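Local coordinates for xylanase and alpha-amylase inhibitor protein (Scadoxus multiflorus, PDB 3MU7), which probably inhibits both xylanase and alpha-amylase, using a TIM-barrel scaffold of the glycosyl hydrolase family 18 type, at residues Ala196-Ala208 / Ser237-Gly249. Sequence-based numbering, arbitrary orientation. Where two conformers were deposited one is given.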
# COMPACT_ATOMS: atom_id res chain seq x y z
N ALA A 196 -11.73 5.82 19.60
CA ALA A 196 -12.29 5.57 18.26
C ALA A 196 -11.33 4.76 17.40
O ALA A 196 -11.77 3.90 16.68
CB ALA A 196 -12.65 6.81 17.57
N LEU A 197 -10.04 5.06 17.52
CA LEU A 197 -9.00 4.30 16.83
C LEU A 197 -9.04 2.84 17.26
O LEU A 197 -9.07 1.94 16.43
CB LEU A 197 -7.62 4.90 17.12
CG LEU A 197 -6.40 4.07 16.69
CD1 LEU A 197 -6.37 3.85 15.18
CD2 LEU A 197 -5.12 4.73 17.17
N MET A 198 -9.06 2.61 18.57
CA MET A 198 -9.00 1.25 19.07
C MET A 198 -10.28 0.47 18.77
O MET A 198 -10.22 -0.73 18.47
CB MET A 198 -8.62 1.21 20.54
CG MET A 198 -7.18 1.70 20.82
SD MET A 198 -5.87 1.05 19.74
CE MET A 198 -5.80 -0.66 20.25
N ASN A 199 -11.43 1.14 18.81
CA ASN A 199 -12.69 0.52 18.40
C ASN A 199 -12.66 0.10 16.93
O ASN A 199 -13.07 -1.01 16.59
CB ASN A 199 -13.88 1.46 18.66
CG ASN A 199 -14.21 1.58 20.14
OD1 ASN A 199 -13.87 0.72 20.95
ND2 ASN A 199 -14.88 2.67 20.50
N ALA A 200 -12.16 0.98 16.06
CA ALA A 200 -12.03 0.67 14.64
C ALA A 200 -11.03 -0.47 14.40
O ALA A 200 -11.31 -1.40 13.64
CB ALA A 200 -11.63 1.91 13.86
N TRP A 201 -9.88 -0.43 15.07
CA TRP A 201 -8.92 -1.53 14.98
C TRP A 201 -9.55 -2.86 15.38
O TRP A 201 -9.35 -3.86 14.70
CB TRP A 201 -7.68 -1.29 15.85
CG TRP A 201 -6.94 -2.58 16.08
CD1 TRP A 201 -6.93 -3.33 17.23
CD2 TRP A 201 -6.15 -3.30 15.13
NE1 TRP A 201 -6.17 -4.46 17.05
CE2 TRP A 201 -5.68 -4.47 15.78
CE3 TRP A 201 -5.78 -3.07 13.80
CZ2 TRP A 201 -4.85 -5.40 15.14
CZ3 TRP A 201 -4.97 -4.00 13.16
CH2 TRP A 201 -4.51 -5.15 13.83
N LYS A 202 -10.31 -2.88 16.46
CA LYS A 202 -10.93 -4.12 16.93
C LYS A 202 -11.83 -4.70 15.87
O LYS A 202 -11.81 -5.87 15.62
CB LYS A 202 -11.69 -3.91 18.27
CG LYS A 202 -10.81 -3.82 19.50
CD LYS A 202 -11.58 -3.51 20.81
CE LYS A 202 -10.77 -2.54 21.67
NZ LYS A 202 -10.64 -3.05 22.95
N GLU A 203 -12.61 -3.82 15.25
CA GLU A 203 -13.49 -4.29 14.20
C GLU A 203 -12.74 -4.83 12.98
O GLU A 203 -13.06 -5.91 12.48
CB GLU A 203 -14.50 -3.23 13.78
CG GLU A 203 -15.48 -3.82 12.78
CD GLU A 203 -16.73 -3.01 12.55
OE1 GLU A 203 -16.73 -1.77 12.74
OE2 GLU A 203 -17.72 -3.63 12.15
N TRP A 204 -11.75 -4.08 12.50
CA TRP A 204 -10.94 -4.52 11.36
C TRP A 204 -10.24 -5.84 11.64
O TRP A 204 -10.28 -6.75 10.81
CB TRP A 204 -9.94 -3.44 10.95
CG TRP A 204 -10.56 -2.35 10.14
CD1 TRP A 204 -11.01 -1.14 10.60
CD2 TRP A 204 -10.82 -2.38 8.74
NE1 TRP A 204 -11.53 -0.41 9.56
CE2 TRP A 204 -11.43 -1.15 8.41
CE3 TRP A 204 -10.61 -3.33 7.74
CZ2 TRP A 204 -11.82 -0.84 7.10
CZ3 TRP A 204 -11.00 -3.03 6.45
CH2 TRP A 204 -11.60 -1.79 6.14
N SER A 205 -9.62 -5.95 12.81
CA SER A 205 -8.90 -7.17 13.13
C SER A 205 -9.84 -8.36 13.28
O SER A 205 -9.45 -9.48 12.96
CB SER A 205 -8.00 -6.98 14.36
OG SER A 205 -8.75 -6.56 15.48
N MET A 206 -11.07 -8.13 13.74
CA MET A 206 -12.03 -9.22 13.86
C MET A 206 -12.64 -9.63 12.52
O MET A 206 -12.79 -10.82 12.24
CB MET A 206 -13.16 -8.85 14.82
CG MET A 206 -14.04 -10.02 15.22
SD MET A 206 -15.50 -9.50 16.12
CE MET A 206 -16.76 -9.66 14.87
N LYS A 207 -12.99 -8.65 11.69
CA LYS A 207 -13.85 -8.91 10.54
C LYS A 207 -13.16 -8.96 9.18
O LYS A 207 -13.69 -9.57 8.25
CB LYS A 207 -14.99 -7.89 10.48
CG LYS A 207 -15.86 -7.87 11.72
CD LYS A 207 -17.07 -6.97 11.52
CE LYS A 207 -18.02 -7.04 12.71
NZ LYS A 207 -18.74 -8.33 12.77
N ALA A 208 -12.01 -8.32 9.03
CA ALA A 208 -11.37 -8.26 7.72
C ALA A 208 -10.86 -9.64 7.32
O ALA A 208 -10.12 -10.27 8.07
CB ALA A 208 -10.24 -7.26 7.72
N SER A 237 0.04 2.81 23.42
CA SER A 237 -1.42 2.63 23.42
C SER A 237 -1.91 1.72 22.42
O SER A 237 -3.02 1.13 22.67
CB SER A 237 -2.11 3.93 23.11
OG SER A 237 -1.86 4.91 24.02
N VAL A 238 -1.25 1.52 21.30
CA VAL A 238 -1.80 0.65 20.25
C VAL A 238 -1.21 -0.73 20.30
O VAL A 238 -1.97 -1.72 20.22
CB VAL A 238 -1.49 1.28 18.84
CG1 VAL A 238 -1.92 0.32 17.68
CG2 VAL A 238 -2.19 2.61 18.69
N PHE A 239 0.07 -0.88 20.41
CA PHE A 239 0.73 -2.16 20.32
C PHE A 239 0.30 -3.26 21.29
O PHE A 239 0.17 -4.35 20.87
CB PHE A 239 2.24 -2.05 20.28
CG PHE A 239 2.78 -1.45 18.98
CD1 PHE A 239 1.96 -1.18 17.90
CD2 PHE A 239 4.08 -1.14 18.87
CE1 PHE A 239 2.48 -0.62 16.73
CE2 PHE A 239 4.60 -0.56 17.69
CZ PHE A 239 3.79 -0.31 16.67
N PRO A 240 0.12 -2.98 22.59
CA PRO A 240 -0.27 -4.07 23.50
C PRO A 240 -1.59 -4.72 23.06
O PRO A 240 -1.63 -5.88 23.00
CB PRO A 240 -0.39 -3.37 24.87
CG PRO A 240 0.57 -2.22 24.76
CD PRO A 240 0.37 -1.73 23.33
N ASN A 241 -2.59 -3.95 22.72
CA ASN A 241 -3.86 -4.57 22.27
C ASN A 241 -3.72 -5.14 20.84
O ASN A 241 -4.12 -6.22 20.61
CB ASN A 241 -4.98 -3.56 22.36
CG ASN A 241 -6.34 -4.19 22.39
OD1 ASN A 241 -6.47 -5.34 22.18
ND2 ASN A 241 -7.33 -3.43 22.82
N ALA A 242 -3.12 -4.40 19.93
CA ALA A 242 -2.96 -4.90 18.57
C ALA A 242 -2.23 -6.21 18.50
O ALA A 242 -2.59 -7.06 17.77
CB ALA A 242 -2.25 -3.86 17.71
N GLN A 243 -1.17 -6.35 19.27
CA GLN A 243 -0.39 -7.58 19.30
C GLN A 243 -1.16 -8.80 19.82
O GLN A 243 -0.72 -9.93 19.64
CB GLN A 243 0.91 -7.38 20.09
CG GLN A 243 1.99 -6.66 19.29
CD GLN A 243 3.06 -6.02 20.16
OE1 GLN A 243 3.20 -6.32 21.35
NE2 GLN A 243 3.83 -5.12 19.56
N ASP A 244 -2.30 -8.55 20.46
CA ASP A 244 -3.18 -9.64 20.92
C ASP A 244 -3.99 -10.26 19.77
O ASP A 244 -4.65 -11.29 19.95
CB ASP A 244 -4.10 -9.15 22.04
CG ASP A 244 -4.76 -10.29 22.79
OD1 ASP A 244 -4.03 -11.18 23.29
OD2 ASP A 244 -6.00 -10.31 22.88
N SER A 245 -3.96 -9.62 18.60
CA SER A 245 -4.63 -10.17 17.43
C SER A 245 -3.72 -11.07 16.62
O SER A 245 -2.57 -10.73 16.31
CB SER A 245 -5.15 -9.05 16.53
OG SER A 245 -5.63 -9.59 15.31
N THR A 246 -4.25 -12.23 16.24
CA THR A 246 -3.56 -13.17 15.37
C THR A 246 -3.34 -12.59 13.97
O THR A 246 -2.51 -13.08 13.20
CB THR A 246 -4.32 -14.51 15.26
OG1 THR A 246 -5.64 -14.27 14.77
CG2 THR A 246 -4.40 -15.20 16.62
N LYS A 247 -4.09 -11.53 13.65
CA LYS A 247 -3.98 -10.87 12.35
C LYS A 247 -3.04 -9.67 12.34
O LYS A 247 -2.86 -9.05 11.30
CB LYS A 247 -5.36 -10.42 11.87
CG LYS A 247 -6.29 -11.52 11.41
CD LYS A 247 -7.53 -10.89 10.81
CE LYS A 247 -8.65 -11.88 10.68
NZ LYS A 247 -9.93 -11.14 10.63
N PHE A 248 -2.47 -9.30 13.49
CA PHE A 248 -1.63 -8.10 13.54
C PHE A 248 -0.43 -8.24 12.61
O PHE A 248 0.41 -9.12 12.80
CB PHE A 248 -1.16 -7.84 14.97
CG PHE A 248 -0.20 -6.69 15.08
CD1 PHE A 248 -0.62 -5.39 14.83
CD2 PHE A 248 1.12 -6.90 15.46
CE1 PHE A 248 0.26 -4.32 14.94
CE2 PHE A 248 2.01 -5.84 15.58
CZ PHE A 248 1.58 -4.54 15.32
N GLY A 249 -0.35 -7.38 11.60
CA GLY A 249 0.74 -7.45 10.63
C GLY A 249 1.89 -6.51 10.94
O GLY A 249 3.04 -6.79 10.59
O HOH W 1 -6.30 -6.67 18.88
O HOH W 2 -8.02 -10.92 15.14
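K247 reaches across to the C-terminal end of helix 196-207, where its NZ donates to A208 O at 2.7 Å and S205 O at 2.9 Å, with a weak bond to M206 O. In this TIM barrel the bonds tie the turn leading into strand 248-254 to the end of the neighbouring outer helix, and illustrate how a lysine can gather several carbonyls there. With CG anti to its carbonyl carbon (chi1 -72°) and the rest of the chain stretched out, K247 carries its amine above the carbonyl plane of S205, 46° out of it, and tilted less from that of A208. A methionine in its place would probably leave the S205 and A208 carbonyls without this donor and weaken the tie between helix end and turn.

Nearby, S245 OG accepts from K247 N in an ST turn, and a water links this hydroxyl to S205 O. Beyond the ST turn, W201 is wedged between the segments: A242 CB lies 3.7 Å above one ring face and S205 CB covers the opposite one, both toward the rim, while V213 and L215 of strand 213-218 also touch the indole. L197 CD2 and M198 SD pack on V238 CG2. At the indole edge, an in-plane water accepts from W201 NE1 and donates to N241 O at 2.8 Å.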